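Long-range contacts in Eps1p (Saccharomyces cerevisiae, PDB 4TW5), which is a member of the thioredoxin family, with a thioredoxin domain near its N-terminus and four disulfide bonds along the chain: residues I30-P35 with V68-S73; V204-N209 with G219-I224. All blocks are in the same frame, centred on the assembly; numbering follows the deposited sequence.

Contact 1 (I30-P35 with V68-S73)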
loop_
_atom_site.group_PDB
_atom_site.type_symbol
_atom_site.label_atom_id
_atom_site.label_comp_id
_atom_site.label_asym_id
_atom_site.label_seq_id
_atom_site.Cartn_x
_atom_site.Cartn_y
_atom_site.Cartn_z
ATOM N N ILE A 30 31.333 25.315 32.025
ATOM C CA ILE A 30 32.543 25.453 32.811
ATOM C C ILE A 30 33.684 24.554 32.357
ATOM O O ILE A 30 33.507 23.357 32.112
ATOM C CB ILE A 30 32.272 25.167 34.290
ATOM C CG1 ILE A 30 31.072 25.982 34.770
ATOM C CG2 ILE A 30 33.504 25.505 35.137
ATOM C CD1 ILE A 30 30.639 25.664 36.200
ATOM N N ASP A 31 34.866 25.156 32.245
ATOM C CA ASP A 31 36.072 24.415 31.924
ATOM C C ASP A 31 36.857 24.080 33.196
ATOM O O ASP A 31 37.574 24.924 33.734
ATOM C CB ASP A 31 36.959 25.201 30.949
ATOM C CG ASP A 31 38.341 24.576 30.788
ATOM O OD1 ASP A 31 38.475 23.352 30.997
ATOM O OD2 ASP A 31 39.299 25.306 30.459
ATOM N N PHE A 32 36.698 22.857 33.685
ATOM C CA PHE A 32 37.535 22.366 34.771
ATOM C C PHE A 32 38.875 21.976 34.169
ATOM O O PHE A 32 39.001 20.939 33.518
ATOM C CB PHE A 32 36.865 21.195 35.500
ATOM C CG PHE A 32 35.620 21.599 36.236
ATOM C CD1 PHE A 32 34.402 21.672 35.585
ATOM C CD2 PHE A 32 35.682 21.961 37.571
ATOM C CE1 PHE A 32 33.269 22.079 36.265
ATOM C CE2 PHE A 32 34.555 22.364 38.254
ATOM C CZ PHE A 32 33.348 22.421 37.604
ATOM N N TYR A 33 39.875 22.822 34.395
ATOM C CA TYR A 33 41.154 22.677 33.720
ATOM C C TYR A 33 42.266 22.590 34.736
ATOM O O TYR A 33 42.062 22.853 35.925
ATOM C CB TYR A 33 41.417 23.854 32.790
ATOM C CG TYR A 33 41.843 25.103 33.534
ATOM C CD1 TYR A 33 43.180 25.493 33.565
ATOM C CD2 TYR A 33 40.920 25.879 34.219
ATOM C CE1 TYR A 33 43.580 26.619 34.246
ATOM C CE2 TYR A 33 41.312 27.012 34.899
ATOM C CZ TYR A 33 42.647 27.371 34.911
ATOM O OH TYR A 33 43.045 28.495 35.584
ATOM N N SER A 34 43.449 22.234 34.257
ATOM C CA SER A 34 44.638 22.211 35.089
ATOM C C SER A 34 45.820 22.936 34.472
ATOM O O SER A 34 46.068 22.831 33.270
ATOM C CB SER A 34 45.039 20.771 35.391
ATOM O OG SER A 34 46.357 20.726 35.891
ATOM N N PRO A 35 46.543 23.704 35.292
ATOM C CA PRO A 35 47.768 24.366 34.845
ATOM C C PRO A 35 48.841 23.311 34.598
ATOM O O PRO A 35 49.870 23.583 33.989
ATOM C CB PRO A 35 48.135 25.272 36.022
ATOM C CG PRO A 35 47.478 24.642 37.198
ATOM C CD PRO A 35 46.200 24.063 36.676
ATOM N N VAL A 68 37.230 26.707 36.193
ATOM C CA VAL A 68 37.670 26.350 37.526
ATOM C C VAL A 68 39.098 25.793 37.449
ATOM O O VAL A 68 39.326 24.765 36.802
ATOM C CB VAL A 68 36.764 25.284 38.168
ATOM C CG1 VAL A 68 37.379 24.813 39.469
ATOM C CG2 VAL A 68 35.385 25.834 38.422
ATOM N N ASN A 69 40.060 26.472 38.074
ATOM C CA ASN A 69 41.407 25.912 38.210
ATOM C C ASN A 69 41.373 24.836 39.290
ATOM O O ASN A 69 41.176 25.139 40.466
ATOM C CB ASN A 69 42.432 27.009 38.539
ATOM C CG ASN A 69 43.877 26.512 38.474
ATOM O OD1 ASN A 69 44.183 25.394 38.892
ATOM N ND2 ASN A 69 44.766 27.342 37.934
ATOM N N CYS A 70 41.562 23.580 38.895
ATOM C CA CYS A 70 41.388 22.466 39.828
ATOM C C CYS A 70 42.624 22.229 40.683
ATOM O O CYS A 70 42.645 21.336 41.528
ATOM C CB CYS A 70 41.036 21.182 39.079
ATOM S SG CYS A 70 39.422 21.214 38.313
ATOM N N ILE A 71 43.643 23.050 40.480
ATOM C CA ILE A 71 44.813 23.013 41.339
ATOM C C ILE A 71 44.590 23.973 42.491
ATOM O O ILE A 71 44.861 23.640 43.643
ATOM C CB ILE A 71 46.092 23.341 40.550
ATOM C CG1 ILE A 71 46.354 22.205 39.563
ATOM C CG2 ILE A 71 47.287 23.503 41.469
ATOM C CD1 ILE A 71 46.232 20.825 40.182
ATOM N N GLU A 72 44.049 25.147 42.188
ATOM C CA GLU A 72 43.778 26.135 43.223
ATOM C C GLU A 72 42.452 25.815 43.927
ATOM O O GLU A 72 42.171 26.322 45.012
ATOM C CB GLU A 72 43.743 27.549 42.622
ATOM C CG GLU A 72 45.018 27.974 41.881
ATOM C CD GLU A 72 44.908 29.360 41.246
ATOM O OE1 GLU A 72 43.842 29.992 41.398
ATOM O OE2 GLU A 72 45.887 29.826 40.607
ATOM N N SER A 73 41.675 24.917 43.335
ATOM C CA SER A 73 40.400 24.488 43.910
ATOM C C SER A 73 40.241 22.974 43.843
ATOM O O SER A 73 39.259 22.467 43.298
ATOM C CB SER A 73 39.236 25.152 43.174
ATOM O OG SER A 73 39.539 26.493 42.860
#
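The ring of Y33 meets N69 at a slant, CE2 of Y33 standing 3.5 Å from CA of N69. With chi1 at 76°, CG of Y33 sits between its own N and carbonyl carbon, which brings the ring beside the neighbouring strand; its plane is turned 56° from the amide of N69. At the rim of the ring, ND2 of N69 gives a weak, bent bond to OH of Y33. The other amide tip, OD1 of N69, accepts from N of I71 at 2.9 Å, closing an Asx turn, and more weakly from N of E72. P35 comes tip to tip with the same oxygen, and its CD also packs on CG1 of I71 at 3.4 Å. On the sheet face that carries F32 and V68, these two lie side by side and point the same way, CE2 of F32 3.6 Å from CG2 of V68. SG of C70 stands at the edge of the F32 ring, near its plane, 5.2 Å from the centroid. Behind these side chains, the strands run parallel and are held by three straight bonds: V68 N to D31 O, Y33 N to V68 O, and C70 N to Y33 O, the last at 3.1 Å. The F32 side of the sheet is closed by F19 of helix 19-23 and by L76 and C77 of helix 74-79, where C77 is disulfide-bonded to C70. Strand 63-69, outermost within this chain, is joined to strand 27-33 through helices 44-53 and 55-61 in a beta-alpha-beta crossover; beyond P35 comes the C37-C40 disulfide, as in thioredoxins.

Contact 2 (V204-N209 with G219-I224)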
loop_
_atom_site.group_PDB
_atom_site.type_symbol
_atom_site.label_atom_id
_atom_site.label_comp_id
_atom_site.label_asym_id
_atom_site.label_seq_id
_atom_site.Cartn_x
_atom_site.Cartn_y
_atom_site.Cartn_z
ATOM N N VAL A 204 7.003 13.358 8.169
ATOM C CA VAL A 204 6.244 12.644 7.149
ATOM C C VAL A 204 5.040 11.940 7.775
ATOM O O VAL A 204 5.167 11.259 8.795
ATOM C CB VAL A 204 7.133 11.599 6.439
ATOM C CG1 VAL A 204 6.289 10.618 5.542
ATOM C CG2 VAL A 204 8.269 12.283 5.694
ATOM N N ASN A 205 3.880 12.138 7.162
ATOM C CA ASN A 205 2.663 11.421 7.511
ATOM C C ASN A 205 2.636 10.095 6.773
ATOM O O ASN A 205 2.305 10.044 5.591
ATOM C CB ASN A 205 1.431 12.245 7.143
ATOM C CG ASN A 205 1.303 13.491 7.970
ATOM O OD1 ASN A 205 0.635 13.490 9.001
ATOM N ND2 ASN A 205 1.979 14.561 7.546
ATOM N N CYS A 206 2.994 9.020 7.456
ATOM C CA CYS A 206 3.042 7.719 6.800
ATOM C C CYS A 206 1.692 7.183 6.322
ATOM O O CYS A 206 1.649 6.399 5.380
ATOM C CB CYS A 206 3.702 6.711 7.722
ATOM S SG CYS A 206 5.483 6.875 7.575
ATOM N N GLU A 207 0.592 7.602 6.947
ATOM C CA GLU A 207 -0.721 7.166 6.469
ATOM C C GLU A 207 -1.027 7.730 5.081
ATOM O O GLU A 207 -1.707 7.081 4.293
ATOM C CB GLU A 207 -1.827 7.569 7.454
ATOM C CG GLU A 207 -1.738 6.831 8.765
ATOM C CD GLU A 207 -2.961 7.012 9.642
ATOM O OE1 GLU A 207 -4.065 7.297 9.116
ATOM O OE2 GLU A 207 -2.801 6.911 10.871
ATOM N N SER A 208 -0.498 8.921 4.791
ATOM C CA SER A 208 -0.668 9.596 3.494
ATOM C C SER A 208 0.402 9.225 2.495
ATOM O O SER A 208 0.329 9.645 1.347
ATOM C CB SER A 208 -0.629 11.115 3.658
ATOM O OG SER A 208 -1.366 11.486 4.782
ATOM N N ASN A 209 1.430 8.515 2.944
ATOM C CA ASN A 209 2.549 8.128 2.068
ATOM C C ASN A 209 2.897 6.648 2.210
ATOM O O ASN A 209 4.028 6.299 2.559
ATOM C CB ASN A 209 3.790 8.976 2.376
ATOM C CG ASN A 209 3.617 10.411 1.954
ATOM O OD1 ASN A 209 3.673 10.704 0.766
ATOM N ND2 ASN A 209 3.400 11.314 2.919
ATOM N N GLY A 219 6.759 0.556 7.430
ATOM C CA GLY A 219 5.465 0.060 7.035
ATOM C C GLY A 219 4.487 -0.108 8.180
ATOM O O GLY A 219 3.284 -0.053 7.959
ATOM N N ASP A 220 5.008 -0.268 9.395
ATOM C CA ASP A 220 4.185 -0.445 10.576
ATOM C C ASP A 220 3.458 0.870 10.980
ATOM O O ASP A 220 2.526 0.848 11.775
ATOM C CB ASP A 220 5.041 -0.980 11.729
ATOM C CG ASP A 220 6.324 -0.211 11.915
ATOM O OD1 ASP A 220 6.988 0.121 10.909
ATOM O OD2 ASP A 220 6.713 -0.001 13.083
ATOM N N LEU A 221 3.907 2.004 10.446
ATOM C CA LEU A 221 3.268 3.286 10.722
ATOM C C LEU A 221 2.143 3.594 9.745
ATOM O O LEU A 221 1.364 4.520 9.957
ATOM C CB LEU A 221 4.297 4.432 10.670
ATOM C CG LEU A 221 5.600 4.313 11.468
ATOM C CD1 LEU A 221 6.312 5.682 11.566
ATOM C CD2 LEU A 221 5.431 3.669 12.817
ATOM N N VAL A 222 2.060 2.839 8.661
ATOM C CA VAL A 222 1.096 3.146 7.612
ATOM C C VAL A 222 -0.325 2.820 8.048
ATOM O O VAL A 222 -1.259 3.564 7.753
ATOM C CB VAL A 222 1.416 2.372 6.315
ATOM C CG1 VAL A 222 0.232 2.378 5.371
ATOM C CG2 VAL A 222 2.678 2.936 5.635
ATOM N N LYS A 223 -0.475 1.724 8.796
ATOM C CA LYS A 223 -1.796 1.123 9.043
ATOM C C LYS A 223 -1.960 0.586 10.467
ATOM O O LYS A 223 -1.002 0.065 11.067
ATOM C CB LYS A 223 -2.005 -0.043 8.070
ATOM C CG LYS A 223 -3.354 -0.127 7.442
ATOM C CD LYS A 223 -3.354 0.654 6.138
ATOM C CE LYS A 223 -4.732 0.704 5.517
ATOM N NZ LYS A 223 -4.701 1.353 4.185
ATOM N N ILE A 224 -3.185 0.673 10.977
ATOM C CA ILE A 224 -3.588 -0.023 12.208
ATOM C C ILE A 224 -3.529 -1.550 12.005
ATOM O O ILE A 224 -4.020 -2.036 10.998
ATOM C CB ILE A 224 -5.062 0.333 12.616
ATOM C CG1 ILE A 224 -5.253 1.811 12.958
ATOM C CG2 ILE A 224 -5.522 -0.533 13.780
ATOM C CD1 ILE A 224 -4.534 2.229 14.213
HETATM O O HOH W 1 -1.019 4.293 11.242
#
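A single water bridges E207 and L221, donating to O of L221 at 2.7 Å and, over a longer 3.2 Å, to OE2 of E207. E207 reaches it with a chain extended beyond CG, and on the way CG lies 3.5 Å from O of V222, so the aliphatic part of the acid runs past the end of the 219-222 turn. Deeper in, the contact is apolar: CB of C206 meets CB of L221 at 3.8 Å, while SG of C206 lies 4.1 Å from CB of L221, its position set by the disulfide to C213. V222 adds its CG2 methyl, which rests 3.6 Å from O of C206; CG1 of V222 is anti to its backbone N (chi1 164°), leaving CG2 as the branch that does the touching. No direct polar bond joins the segments, and the water is their polar link. The 206-209 bend is steadied by N205 O, which receives ND2 of N209 at 3.2 Å from 38° above the carbonyl plane, and a weaker bond from N of S208. Around the contact, F159 of strand 155-160 touches both C206 and L221, and V222 packs on P210, C213 and E214 of helix 210-215. The contact thus packs the end of strand 200-205, and the turn after it, against the loop that follows helix 210-215.

How the contacts relate
Contact 1 comes first along the chain and closes before contact 2 opens; their centres lie 52 Å apart, on opposite sides of the chain's centre, with nearest atoms about 36 Å apart. They share no helix, strand or sheet: one belongs to the four-strand sheet containing 27-33 and 63-69, the other lies at the end of strand 200-205 in the five-strand sheet, against a loop. Yet each sits where a strand parallel to its neighbour ends and a short helix begins, and each holds the first cysteine of a disulfide, C70-C77 or C206-C213, leading into that helix. This resemblance is consistent with two thioredoxin-like units in series, each also carrying a closely spaced cysteine pair, C37-C40 and C177-C180.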